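Local coordinates for protein NAD-dependent epimerase/dehydratase (Methylobacillus flagellatus KT, PDB 3GPI) that is of unknown function but belongs to the NAD-dependent epimerase/dehydratase family and probably binds a nicotinamide dinucleotide through its Rossmann fold, at residues V29-S35 against Q44-V50; R178-N183 against V243-L249; H221-R225 against G238-P242. All coordinates share one frame. Numbering follows the deposited sequence.

Interactions 1 and 2 are both partly buried and both reach the same large sheet, yet they lie on opposite sides of the chain's centre, with centres about 36 Å apart. Interaction 1 is regular parallel strand pairing near the N-terminal end of the Rossmann fold. In interaction 2 the backbone bonds are fewer, and asparagine side chains do much of the work. Interaction 3 is a surface contact between a helix and a loop, held by an arginine, a proline–histidine contact and water. It nests in the chain loop closed by interaction 2, and Asn179 joins the two: its OD1 lies 2.9 Å from His221 N and its ND2 2.9 Å from Pro241 O.

Interaction 1: residues V29-S35 against Q44-V50; sequences VTGLRRS and QTLIADV
Four backbone hydrogen bonds tie the two segments in parallel. Gly31 N gives to Gln44 O (2.9 Å), Leu46 N to Gly31 O (3.0 Å), Arg33 N to Leu46 O (3.0 Å) and Ala48 N to Arg33 O (3.0 Å), so Gly31 and Arg33 each use both N and O. Register is Gly31–Thr45, Leu32–Leu46 and Arg33–Ile47, with CA–CA separations of 4.3, 5.2 and 5.0 Å; the short strand axes approach to 4.7 Å at 24°. CA-H...O contacts fill in between, such as Thr45 CA to Gly31 O at 3.2 Å. Arg33, with chi1 p and chi2 and chi3 t, folds along Thr45 so that NE donates to Thr45 OG1 (2.9 Å), while one water joins its NH2 to Thr45 O. A second water links Val29 O with Gln44 N, and a third Thr30 OG1 with Gln44 NE2.

These are neighbouring parallel strands of a Rossmann fold. Strand 29-33 also pairs on its other edge with strand 6-9, which leads into a GxGxxG-type glycine pattern (Gly10, Gly12, Gly15), consistent with a dinucleotide site.

Side chains alternate across the sheet. On the face of Arg33, Thr45 and Ile47, Ile47 CD1 lies over the guanidinium, 3.5 Å from Arg33 NH2. An ideal CB on Gly31 would come within a tight 3.2 Å of Thr45 CG2. On the other face Leu32, chi1 and chi2 both t, meets Ala48 CB at 3.7 Å and Val50 CG1 at 4.0 Å from its CD2, and its CG lies 4.4 Å from Leu46 CD1. Beyond the strand end, Ser35 CB rests 4.0 Å from Ile47 CG2.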
loop_
_atom_site.group_PDB
_atom_site.type_symbol
_atom_site.label_atom_id
_atom_site.label_comp_id
_atom_site.label_asym_id
_atom_site.label_seq_id
_atom_site.Cartn_x
_atom_site.Cartn_y
_atom_site.Cartn_z
ATOM N N VAL A 29 -9.146 -6.047 -16.535
ATOM C CA VAL A 29 -8.590 -6.289 -15.209
ATOM C C VAL A 29 -9.233 -7.535 -14.604
ATOM O O VAL A 29 -10.468 -7.699 -14.639
ATOM C CB VAL A 29 -8.896 -5.109 -14.244
ATOM C CG1 VAL A 29 -8.261 -5.374 -12.870
ATOM C CG2 VAL A 29 -8.457 -3.740 -14.878
ATOM N N THR A 30 -8.404 -8.400 -14.038
ATOM C CA THR A 30 -8.877 -9.593 -13.302
ATOM C C THR A 30 -8.136 -9.667 -11.988
ATOM O O THR A 30 -6.930 -9.419 -11.916
ATOM C CB THR A 30 -8.606 -10.895 -14.123
ATOM O OG1 THR A 30 -9.208 -10.737 -15.414
ATOM C CG2 THR A 30 -9.207 -12.132 -13.414
ATOM N N GLY A 31 -8.850 -10.065 -10.924
ATOM C CA GLY A 31 -8.214 -10.256 -9.621
ATOM C C GLY A 31 -8.085 -11.716 -9.233
ATOM O O GLY A 31 -8.822 -12.572 -9.743
ATOM N N LEU A 32 -7.160 -11.980 -8.348
ATOM C CA LEU A 32 -7.006 -13.293 -7.770
ATOM C C LEU A 32 -7.309 -13.107 -6.288
ATOM O O LEU A 32 -6.608 -12.340 -5.595
ATOM C CB LEU A 32 -5.562 -13.786 -8.006
ATOM C CG LEU A 32 -5.143 -15.240 -7.802
ATOM C CD1 LEU A 32 -3.785 -15.433 -8.466
ATOM C CD2 LEU A 32 -5.059 -15.566 -6.309
ATOM N N ARG A 33 -8.336 -13.814 -5.790
ATOM C CA ARG A 33 -8.777 -13.697 -4.394
ATOM C C ARG A 33 -8.881 -15.055 -3.712
ATOM O O ARG A 33 -8.768 -16.084 -4.364
ATOM C CB ARG A 33 -10.141 -13.023 -4.382
ATOM C CG ARG A 33 -11.245 -13.933 -4.944
ATOM C CD ARG A 33 -12.607 -13.398 -4.676
ATOM N NE ARG A 33 -13.579 -14.079 -5.518
ATOM C CZ ARG A 33 -14.514 -14.913 -5.070
ATOM N NH1 ARG A 33 -14.637 -15.164 -3.768
ATOM N NH2 ARG A 33 -15.352 -15.472 -5.922
ATOM N N ARG A 34 -9.094 -15.047 -2.397
ATOM C CA ARG A 34 -9.500 -16.254 -1.652
ATOM C C ARG A 34 -11.035 -16.448 -1.620
ATOM O O ARG A 34 -11.798 -15.458 -1.685
ATOM C CB ARG A 34 -9.002 -16.117 -0.224
ATOM C CG ARG A 34 -7.485 -15.968 -0.084
ATOM C CD ARG A 34 -7.079 -15.927 1.399
ATOM N NE ARG A 34 -7.746 -14.829 2.097
ATOM C CZ ARG A 34 -7.238 -13.613 2.249
ATOM N NH1 ARG A 34 -6.022 -13.329 1.781
ATOM N NH2 ARG A 34 -7.942 -12.683 2.877
ATOM N N SER A 35 -11.501 -17.698 -1.427
ATOM C CA SER A 35 -12.952 -17.997 -1.385
ATOM C C SER A 35 -13.685 -17.306 -0.237
ATOM O O SER A 35 -14.837 -16.937 -0.374
ATOM C CB SER A 35 -13.224 -19.498 -1.351
ATOM O OG SER A 35 -12.760 -20.066 -0.153
ATOM N N GLN A 44 -14.278 -8.635 -11.620
ATOM C CA GLN A 44 -13.934 -9.893 -12.246
ATOM C C GLN A 44 -12.800 -10.533 -11.482
ATOM O O GLN A 44 -11.717 -9.955 -11.430
ATOM C CB GLN A 44 -13.477 -9.578 -13.673
ATOM C CG GLN A 44 -13.065 -10.739 -14.443
ATOM C CD GLN A 44 -14.207 -11.234 -15.300
ATOM O OE1 GLN A 44 -15.344 -10.767 -15.155
ATOM N NE2 GLN A 44 -13.921 -12.179 -16.177
ATOM N N THR A 45 -13.029 -11.674 -10.835
ATOM C CA THR A 45 -11.965 -12.367 -10.128
ATOM C C THR A 45 -12.082 -13.875 -10.309
ATOM O O THR A 45 -13.149 -14.353 -10.682
ATOM C CB THR A 45 -11.940 -12.097 -8.576
ATOM O OG1 THR A 45 -13.100 -12.695 -7.978
ATOM C CG2 THR A 45 -11.943 -10.608 -8.234
ATOM N N LEU A 46 -10.987 -14.568 -10.007
ATOM C CA LEU A 46 -10.965 -16.016 -9.787
ATOM C C LEU A 46 -10.444 -16.299 -8.390
ATOM O O LEU A 46 -9.777 -15.470 -7.767
ATOM C CB LEU A 46 -10.106 -16.735 -10.852
ATOM C CG LEU A 46 -8.609 -16.416 -10.839
ATOM C CD1 LEU A 46 -7.812 -17.597 -10.348
ATOM C CD2 LEU A 46 -8.149 -16.043 -12.260
ATOM N N ILE A 47 -10.777 -17.481 -7.882
ATOM C CA ILE A 47 -10.300 -17.953 -6.612
ATOM C C ILE A 47 -9.052 -18.786 -6.815
ATOM O O ILE A 47 -9.030 -19.718 -7.639
ATOM C CB ILE A 47 -11.431 -18.771 -5.864
ATOM C CG1 ILE A 47 -12.617 -17.863 -5.515
ATOM C CG2 ILE A 47 -10.860 -19.463 -4.622
ATOM C CD1 ILE A 47 -13.960 -18.619 -5.240
ATOM N N ALA A 48 -8.007 -18.460 -6.081
ATOM C CA ALA A 48 -6.821 -19.278 -6.047
ATOM C C ALA A 48 -6.032 -19.023 -4.779
ATOM O O ALA A 48 -6.350 -18.105 -4.013
ATOM C CB ALA A 48 -5.957 -19.024 -7.286
ATOM N N ASP A 49 -5.005 -19.837 -4.554
ATOM C CA ASP A 49 -4.177 -19.748 -3.363
ATOM C C ASP A 49 -2.766 -19.660 -3.834
ATOM O O ASP A 49 -2.214 -20.642 -4.344
ATOM C CB ASP A 49 -4.348 -20.997 -2.483
ATOM C CG ASP A 49 -3.520 -20.936 -1.191
ATOM O OD1 ASP A 49 -2.569 -20.139 -1.064
ATOM O OD2 ASP A 49 -3.826 -21.722 -0.279
ATOM N N VAL A 50 -2.160 -18.482 -3.675
ATOM C CA VAL A 50 -0.808 -18.252 -4.159
ATOM C C VAL A 50 0.247 -19.179 -3.540
ATOM O O VAL A 50 1.315 -19.349 -4.096
ATOM C CB VAL A 50 -0.388 -16.761 -4.052
ATOM C CG1 VAL A 50 -1.323 -15.882 -4.908
ATOM C CG2 VAL A 50 -0.367 -16.302 -2.582
HETATM O O HOH W 1 -12.568 -6.652 -12.954
HETATM O O HOH W 2 -11.057 -12.271 -16.850
HETATM O O HOH W 3 -14.765 -15.586 -8.756
#

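Interaction 2: residues R178-N183 against V243-L249; sequences RNAWTN and VQGNKKL. With EDO (1,2-ethanediol), chain C.
Two extended segments run side by side in the same direction. Trp181 opens strand 181-186 of the large Rossmann-type sheet, while 243-249 leads into strand 248-249, the partner of strand 120-121, so the contact joins the large sheet to that small parallel pair. Asn179 lies nearest Val243 and Ala180 nearest Gly245 (CA–CA 5.1 and 4.1 Å); the offset shifts by one residue between them, so strand pairing is not regular.

Two backbone hydrogen bonds hold it: Gln244 N to Asn179 O and Trp181 N to Gly245 O, both 3.0 Å. Gly245, at phi/psi 123/153, has no room for a CB, which would run into Arg178 NE and Ala180 CB.

Side chains bond to backbone further along. Asn246 (chi1 t, positive phi) sends ND2 to Trp181 O at 3.0 Å. Asn183 (chi1 m) bridges both ways, ND2 to Lys247 O at 2.9 Å and OD1 receiving Leu249 N at 3.0 Å.

Trp181, chi1 m and chi2 98°, supplies the main packing surface. Lys248 CD makes a CH-pi contact 3.6 Å from the centroid of the Trp181 six-membered ring, almost on its normal, and Val243 CG1 lies 3.6 Å from Trp181 CE2. The indole NE1 bonds Glu118. Arg178 lays its guanidinium over Gly245 CA (CZ to CA 3.6 Å), with NH2 in a salt bridge to Glu116.

A 1,2-ethanediol, probably from the crystallisation liquor, occupies a niche beside the two asparagines. Its O1 donates to Asn183 O (3.2 Å), and its O2 receives Asn246 ND2 at 3.0 Å and, weakly, Asn183 ND2 at 3.2 Å.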
loop_
_atom_site.group_PDB
_atom_site.type_symbol
_atom_site.label_atom_id
_atom_site.label_comp_id
_atom_site.label_asym_id
_atom_site.label_seq_id
_atom_site.Cartn_x
_atom_site.Cartn_y
_atom_site.Cartn_z
ATOM N N ARG A 178 4.466 6.171 23.963
ATOM C CA ARG A 178 5.538 6.698 23.121
ATOM C C ARG A 178 4.939 7.513 21.985
ATOM O O ARG A 178 4.012 7.042 21.325
ATOM C CB ARG A 178 6.339 5.556 22.535
ATOM C CG ARG A 178 7.636 6.012 21.984
ATOM C CD ARG A 178 7.871 5.327 20.705
ATOM N NE ARG A 178 9.228 4.858 20.618
ATOM C CZ ARG A 178 9.672 4.003 19.705
ATOM N NH1 ARG A 178 8.867 3.522 18.755
ATOM N NH2 ARG A 178 10.940 3.650 19.740
ATOM N N ASN A 179 5.501 8.687 21.743
ATOM C CA ASN A 179 5.008 9.601 20.705
ATOM C C ASN A 179 5.870 9.534 19.444
ATOM O O ASN A 179 6.650 10.432 19.170
ATOM C CB ASN A 179 4.953 11.019 21.303
ATOM C CG ASN A 179 4.294 12.002 20.394
ATOM O OD1 ASN A 179 3.563 11.597 19.472
ATOM N ND2 ASN A 179 4.503 13.281 20.627
ATOM N N ALA A 180 5.693 8.447 18.693
ATOM C CA ALA A 180 6.532 8.145 17.528
ATOM C C ALA A 180 6.007 8.806 16.262
ATOM O O ALA A 180 4.823 9.078 16.137
ATOM C CB ALA A 180 6.578 6.653 17.358
ATOM N N TRP A 181 6.899 9.043 15.309
ATOM C CA TRP A 181 6.491 9.472 13.975
ATOM C C TRP A 181 5.584 8.466 13.290
ATOM O O TRP A 181 5.738 7.248 13.432
ATOM C CB TRP A 181 7.732 9.676 13.107
ATOM C CG TRP A 181 8.500 10.868 13.536
ATOM C CD1 TRP A 181 9.619 10.881 14.345
ATOM C CD2 TRP A 181 8.191 12.227 13.254
ATOM N NE1 TRP A 181 10.036 12.169 14.538
ATOM C CE2 TRP A 181 9.186 13.026 13.881
ATOM C CE3 TRP A 181 7.196 12.860 12.478
ATOM C CZ2 TRP A 181 9.191 14.426 13.794
ATOM C CZ3 TRP A 181 7.211 14.261 12.382
ATOM C CH2 TRP A 181 8.204 15.021 13.032
ATOM N N THR A 182 4.596 8.990 12.561
ATOM C CA THR A 182 3.691 8.147 11.783
ATOM C C THR A 182 3.642 8.654 10.346
ATOM O O THR A 182 3.614 9.888 10.104
ATOM C CB THR A 182 2.257 8.105 12.405
ATOM O OG1 THR A 182 1.676 9.427 12.433
ATOM C CG2 THR A 182 2.285 7.524 13.820
ATOM N N ASN A 183 3.592 7.692 9.427
ATOM C CA ASN A 183 3.610 7.936 7.979
ATOM C C ASN A 183 2.413 7.229 7.418
ATOM O O ASN A 183 2.077 6.114 7.825
ATOM C CB ASN A 183 4.867 7.367 7.359
ATOM C CG ASN A 183 6.131 7.997 7.911
ATOM O OD1 ASN A 183 6.554 9.061 7.478
ATOM N ND2 ASN A 183 6.724 7.340 8.898
ATOM N N VAL A 243 8.691 13.851 21.230
ATOM C CA VAL A 243 8.593 13.198 19.928
ATOM C C VAL A 243 9.807 12.305 19.762
ATOM O O VAL A 243 10.955 12.796 19.752
ATOM C CB VAL A 243 8.533 14.235 18.811
ATOM C CG1 VAL A 243 8.546 13.549 17.428
ATOM C CG2 VAL A 243 7.296 15.119 18.974
ATOM N N GLN A 244 9.567 11.006 19.632
ATOM C CA GLN A 244 10.645 10.041 19.521
ATOM C C GLN A 244 10.119 8.696 19.040
ATOM O O GLN A 244 9.129 8.180 19.545
ATOM C CB GLN A 244 11.362 9.910 20.885
ATOM C CG GLN A 244 12.648 9.123 20.794
ATOM C CD GLN A 244 12.435 7.664 21.069
ATOM O OE1 GLN A 244 11.752 7.297 22.035
ATOM N NE2 GLN A 244 13.028 6.807 20.233
ATOM N N GLY A 245 10.765 8.140 18.016
ATOM C CA GLY A 245 10.433 6.816 17.554
ATOM C C GLY A 245 10.034 6.731 16.080
ATOM O O GLY A 245 9.582 7.708 15.475
ATOM N N ASN A 246 10.265 5.554 15.507
ATOM C CA ASN A 246 9.990 5.285 14.102
ATOM C C ASN A 246 10.847 6.208 13.220
ATOM O O ASN A 246 12.009 6.428 13.564
ATOM C CB ASN A 246 8.490 5.382 13.787
ATOM C CG ASN A 246 8.130 4.657 12.501
ATOM O OD1 ASN A 246 8.744 3.646 12.116
ATOM N ND2 ASN A 246 7.155 5.188 11.808
ATOM N N LYS A 247 10.323 6.768 12.124
ATOM C CA LYS A 247 11.130 7.604 11.213
ATOM C C LYS A 247 10.215 8.430 10.371
ATOM O O LYS A 247 9.006 8.223 10.415
ATOM C CB LYS A 247 12.004 6.738 10.291
ATOM C CG LYS A 247 11.189 5.888 9.318
ATOM C CD LYS A 247 10.987 4.486 9.790
ATOM C CE LYS A 247 9.834 3.869 8.989
ATOM N NZ LYS A 247 9.505 2.522 9.456
ATOM N N LYS A 248 10.786 9.347 9.602
ATOM C CA LYS A 248 10.000 10.139 8.654
ATOM C C LYS A 248 10.356 9.647 7.287
ATOM O O LYS A 248 11.510 9.410 6.978
ATOM C CB LYS A 248 10.336 11.629 8.766
ATOM C CG LYS A 248 9.966 12.218 10.136
ATOM C CD LYS A 248 10.409 13.678 10.290
ATOM C CE LYS A 248 11.925 13.781 10.433
ATOM N NZ LYS A 248 12.380 15.109 10.968
ATOM N N LEU A 249 9.348 9.481 6.457
ATOM C CA LEU A 249 9.584 8.996 5.108
ATOM C C LEU A 249 9.270 10.056 4.071
ATOM O O LEU A 249 8.203 10.682 4.081
ATOM C CB LEU A 249 8.717 7.748 4.888
ATOM C CG LEU A 249 9.008 6.558 5.771
ATOM C CD1 LEU A 249 7.831 5.602 5.822
ATOM C CD2 LEU A 249 10.268 5.880 5.288
HETATM C C1 EDO C . 4.507 5.076 10.496
HETATM O O1 EDO C . 3.120 5.029 10.680
HETATM C C2 EDO C . 4.891 4.433 9.207
HETATM O O2 EDO C . 6.263 4.196 9.080
HETATM O O HOH W 4 5.453 10.162 5.143
#

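Interaction 3: residues H221-R225 against G238-P242; sequences HDLLR and GATPP
His221 stands in the first turn of helix 220-230, and its chi1 of -80° (m) turns one face of the imidazole to the loop 238-242. Pro241 lies over that face: its CD sits 3.6 Å from the centroid of the His221 ring, 13° off the normal, a CH-pi contact. His221 CB also touches Thr240 CG2 at 3.8 Å, and the CA atoms of these two residues, 6.5 Å apart, are the nearest pair across the segments. The imidazole NE2 has its own hydrogen bond to Pro176 O.

Asp222, next along, contributes through water. A single molecule donates to Asp222 OD1 (2.8 Å) and is hydrogen-bonded to Thr240 OG1 (2.7 Å). Leu223 and Leu224 point to other parts of the fold.

One turn after His221, with Arg225 N bonded to His221 O at 2.9 Å, Arg225 comes back to the loop side. Chi1 m followed by chi2 and chi3 both t gives an outstretched arm whose NH1 and NH2 donate to the same acceptor, Gly238 O, at 2.8 and 3.0 Å. Thr240 CG2 covers one face of the guanidinium, 3.6 Å from Arg225 NE. Gly238 adopts phi/psi 143/175, where a CB would jam against the preceding carbonyl, and a water joins its N (2.8 Å) weakly to Arg225 NH1 (3.3 Å).

The loop is the return path from helix 220-230 toward strand 248-249, folded back along the side of the helix that carries His221, Asp222 and Arg225. Leu223 packs instead on Met165 of helix 164-168 and on Tyr266 and Tyr270 of helix 266-277, while Leu224 meets Trp175 and Gln168.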
loop_
_atom_site.group_PDB
_atom_site.type_symbol
_atom_site.label_atom_id
_atom_site.label_comp_id
_atom_site.label_asym_id
_atom_site.label_seq_id
_atom_site.Cartn_x
_atom_site.Cartn_y
_atom_site.Cartn_z
ATOM N N HIS A 221 0.782 11.464 18.638
ATOM C CA HIS A 221 -0.048 12.279 19.515
ATOM C C HIS A 221 -0.594 13.513 18.849
ATOM O O HIS A 221 -1.676 13.950 19.186
ATOM C CB HIS A 221 0.703 12.650 20.826
ATOM C CG HIS A 221 0.690 11.547 21.838
ATOM N ND1 HIS A 221 -0.112 11.596 22.958
ATOM C CD2 HIS A 221 1.352 10.358 21.886
ATOM C CE1 HIS A 221 0.061 10.483 23.653
ATOM N NE2 HIS A 221 0.941 9.720 23.031
ATOM N N ASP A 222 0.141 14.075 17.895
ATOM C CA ASP A 222 -0.418 15.206 17.181
ATOM C C ASP A 222 -1.597 14.778 16.314
ATOM O O ASP A 222 -2.588 15.499 16.206
ATOM C CB ASP A 222 0.633 15.881 16.299
ATOM C CG ASP A 222 1.669 16.670 17.092
ATOM O OD1 ASP A 222 1.507 16.858 18.316
ATOM O OD2 ASP A 222 2.641 17.076 16.441
ATOM N N LEU A 223 -1.512 13.610 15.697
ATOM C CA LEU A 223 -2.611 13.117 14.882
ATOM C C LEU A 223 -3.815 12.795 15.766
ATOM O O LEU A 223 -4.928 13.188 15.441
ATOM C CB LEU A 223 -2.152 11.865 14.119
ATOM C CG LEU A 223 -3.251 11.216 13.292
ATOM C CD1 LEU A 223 -3.852 12.172 12.228
ATOM C CD2 LEU A 223 -2.748 9.973 12.598
ATOM N N LEU A 224 -3.571 12.121 16.884
ATOM C CA LEU A 224 -4.660 11.746 17.796
ATOM C C LEU A 224 -5.344 12.981 18.363
ATOM O O LEU A 224 -6.559 13.003 18.395
ATOM C CB LEU A 224 -4.142 10.824 18.888
ATOM C CG LEU A 224 -3.766 9.431 18.445
ATOM C CD1 LEU A 224 -2.901 8.780 19.541
ATOM C CD2 LEU A 224 -5.021 8.594 18.110
ATOM N N ARG A 225 -4.577 14.010 18.738
ATOM C CA ARG A 225 -5.211 15.226 19.252
ATOM C C ARG A 225 -5.996 15.945 18.173
ATOM O O ARG A 225 -7.058 16.463 18.463
ATOM C CB ARG A 225 -4.169 16.150 19.857
ATOM C CG ARG A 225 -3.663 15.673 21.203
ATOM C CD ARG A 225 -2.631 16.625 21.697
ATOM N NE ARG A 225 -2.250 16.310 23.058
ATOM C CZ ARG A 225 -1.817 17.235 23.908
ATOM N NH1 ARG A 225 -1.772 18.520 23.542
ATOM N NH2 ARG A 225 -1.459 16.857 25.128
ATOM N N GLY A 238 -1.983 20.547 27.399
ATOM C CA GLY A 238 -0.625 20.404 27.855
ATOM C C GLY A 238 0.252 19.851 26.756
ATOM O O GLY A 238 -0.212 19.499 25.668
ATOM N N ALA A 239 1.532 19.780 27.050
ATOM C CA ALA A 239 2.518 19.211 26.125
ATOM C C ALA A 239 2.185 17.761 25.795
ATOM O O ALA A 239 1.710 17.020 26.627
ATOM C CB ALA A 239 3.892 19.279 26.746
ATOM N N THR A 240 2.434 17.367 24.544
ATOM C CA THR A 240 2.477 15.948 24.202
ATOM C C THR A 240 3.755 15.325 24.745
ATOM O O THR A 240 4.689 16.039 25.145
ATOM C CB THR A 240 2.461 15.752 22.684
ATOM O OG1 THR A 240 3.530 16.511 22.121
ATOM C CG2 THR A 240 1.175 16.257 22.072
ATOM N N PRO A 241 3.831 13.991 24.785
ATOM C CA PRO A 241 5.092 13.372 25.177
ATOM C C PRO A 241 6.185 13.778 24.176
ATOM O O PRO A 241 5.878 14.156 23.053
ATOM C CB PRO A 241 4.786 11.881 25.106
ATOM C CG PRO A 241 3.281 11.787 25.148
ATOM C CD PRO A 241 2.804 12.991 24.435
ATOM N N PRO A 242 7.457 13.783 24.580
ATOM C CA PRO A 242 8.530 14.056 23.643
ATOM C C PRO A 242 8.417 13.203 22.357
ATOM O O PRO A 242 8.062 11.999 22.397
ATOM C CB PRO A 242 9.818 13.677 24.462
ATOM C CG PRO A 242 9.340 12.885 25.588
ATOM C CD PRO A 242 7.976 13.407 25.915
HETATM O O HOH W 5 3.912 15.939 19.514
HETATM O O HOH W 6 -2.666 21.417 24.786
#